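Local coordinates for GTPase activator-like protein (Chaetomium thermophilum, PDB 5HIU), which probably acts as a GTPase activator, being the fungal TSC2 protein, of which this chain is the helical N-terminal part, at residues V286-L290 and Q333-L339. Numbering follows the deposited sequence.
Sequences VRILL and QVPLSLL
L290 overlaps the first turn of the facing helix, its CD1 methyl lying 4.0 Å from CD of P335 and 3.9 Å from CB of L338, while its CD2 methyl sits 3.6 Å from CA of L339 and 3.8 Å from the CD1 of that same leucine. The case illustrates a general principle: residues four apart on a helix lie on the same face and can pack together against a neighbour; here V286 and L290 meet the start of helix 336-348, the second helix along from 281-294. Both have CA-to-CB directed toward the partner and are linked along the helix by a 2.9 Å hydrogen bond from L290 N to V286 O. L290 takes the m,t rotamer; V286 is t and rests its CG1 4.0 Å from V334 CG2 and 4.2 Å from P335 CD. Across the gap, 333-335 runs extended (V334 phi/psi -112/139), then P335 occupies the N-cap position and the chain turns helical at L336, with L339 N bonded to P335 O at 2.9 Å. The register pairs V286 with V334 and L290 with L339, each 6.6 Å between CA atoms. Contacts across the interface are wholly van der Waals, and about 235 Å² is buried. Side-by-side contact between helices two apart in the chain is consistent with an alpha-solenoid of HEAT-like helical hairpins. The intervening helix 302-322 packs against both, its L322 touching V286 and its L319 touching L289 and L339, while helix 245-261 receives I288 and L289, so that helix 281-294 is packed between helices 245-261 and 336-348.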
# COMPACT_ATOMS: atom_id res chain seq x y z
N VAL A 286 3.46 1.71 -17.65
CA VAL A 286 4.48 1.07 -18.49
C VAL A 286 5.66 2.01 -18.70
O VAL A 286 6.83 1.66 -18.51
CB VAL A 286 3.91 0.66 -19.87
CG1 VAL A 286 5.00 0.24 -20.82
CG2 VAL A 286 2.91 -0.47 -19.71
N ARG A 287 5.33 3.23 -19.11
CA ARG A 287 6.28 4.31 -19.32
C ARG A 287 7.15 4.56 -18.08
O ARG A 287 8.37 4.70 -18.18
CB ARG A 287 5.49 5.57 -19.68
CG ARG A 287 6.29 6.85 -19.88
CD ARG A 287 5.60 7.76 -20.89
NE ARG A 287 4.15 7.78 -20.72
CZ ARG A 287 3.46 8.70 -20.05
NH1 ARG A 287 4.08 9.73 -19.45
NH2 ARG A 287 2.14 8.60 -19.97
N ILE A 288 6.49 4.60 -16.92
CA ILE A 288 7.15 4.75 -15.62
C ILE A 288 8.10 3.60 -15.36
O ILE A 288 9.26 3.80 -15.01
CB ILE A 288 6.12 4.84 -14.46
CG1 ILE A 288 5.43 6.21 -14.48
CG2 ILE A 288 6.77 4.62 -13.09
CD1 ILE A 288 4.12 6.26 -13.71
N LEU A 289 7.58 2.38 -15.51
CA LEU A 289 8.36 1.16 -15.29
C LEU A 289 9.60 1.08 -16.18
O LEU A 289 10.64 0.54 -15.78
CB LEU A 289 7.49 -0.06 -15.57
CG LEU A 289 6.45 -0.47 -14.54
CD1 LEU A 289 5.49 -1.47 -15.17
CD2 LEU A 289 7.12 -1.08 -13.31
N LEU A 290 9.47 1.58 -17.41
CA LEU A 290 10.59 1.58 -18.34
C LEU A 290 11.56 2.65 -17.93
O LEU A 290 12.77 2.41 -17.93
CB LEU A 290 10.14 1.81 -19.77
CG LEU A 290 9.46 0.62 -20.43
CD1 LEU A 290 8.71 1.08 -21.67
CD2 LEU A 290 10.47 -0.47 -20.77
N GLN A 333 0.27 -3.06 -23.45
CA GLN A 333 1.41 -3.71 -24.07
C GLN A 333 2.68 -2.88 -23.86
O GLN A 333 2.62 -1.69 -23.59
CB GLN A 333 1.14 -3.97 -25.55
CG GLN A 333 0.57 -5.36 -25.84
CD GLN A 333 -0.62 -5.72 -24.96
OE1 GLN A 333 -1.65 -5.06 -25.01
NE2 GLN A 333 -0.47 -6.77 -24.14
N VAL A 334 3.82 -3.53 -23.97
CA VAL A 334 5.10 -2.86 -23.79
C VAL A 334 5.85 -2.80 -25.12
O VAL A 334 5.85 -3.78 -25.87
CB VAL A 334 5.96 -3.61 -22.76
CG1 VAL A 334 7.32 -2.96 -22.62
CG2 VAL A 334 5.25 -3.66 -21.41
N PRO A 335 6.51 -1.67 -25.42
CA PRO A 335 7.31 -1.60 -26.66
C PRO A 335 8.58 -2.42 -26.57
O PRO A 335 9.34 -2.29 -25.62
CB PRO A 335 7.66 -0.11 -26.80
CG PRO A 335 7.11 0.59 -25.60
CD PRO A 335 6.54 -0.41 -24.65
N LEU A 336 8.81 -3.26 -27.57
CA LEU A 336 9.98 -4.10 -27.51
C LEU A 336 11.24 -3.25 -27.58
O LEU A 336 12.15 -3.43 -26.79
CB LEU A 336 9.97 -5.11 -28.64
CG LEU A 336 11.14 -6.10 -28.57
CD1 LEU A 336 11.06 -6.89 -27.26
CD2 LEU A 336 11.14 -7.01 -29.79
N SER A 337 11.27 -2.33 -28.54
CA SER A 337 12.42 -1.43 -28.72
C SER A 337 12.80 -0.77 -27.40
O SER A 337 13.91 -0.99 -26.90
CB SER A 337 12.08 -0.38 -29.77
OG SER A 337 10.74 0.06 -29.60
N LEU A 338 11.86 -0.00 -26.84
CA LEU A 338 12.01 0.62 -25.50
C LEU A 338 12.49 -0.38 -24.46
O LEU A 338 13.50 -0.16 -23.79
CB LEU A 338 10.67 1.20 -25.01
CG LEU A 338 10.18 2.60 -25.39
CD1 LEU A 338 11.26 3.61 -25.03
CD2 LEU A 338 9.78 2.73 -26.86
N LEU A 339 11.76 -1.48 -24.31
CA LEU A 339 12.10 -2.47 -23.30
C LEU A 339 13.56 -2.80 -23.39
O LEU A 339 14.28 -2.71 -22.42
CB LEU A 339 11.26 -3.74 -23.45
CG LEU A 339 11.46 -4.78 -22.34
CD1 LEU A 339 11.19 -4.18 -20.97
CD2 LEU A 339 10.56 -5.98 -22.59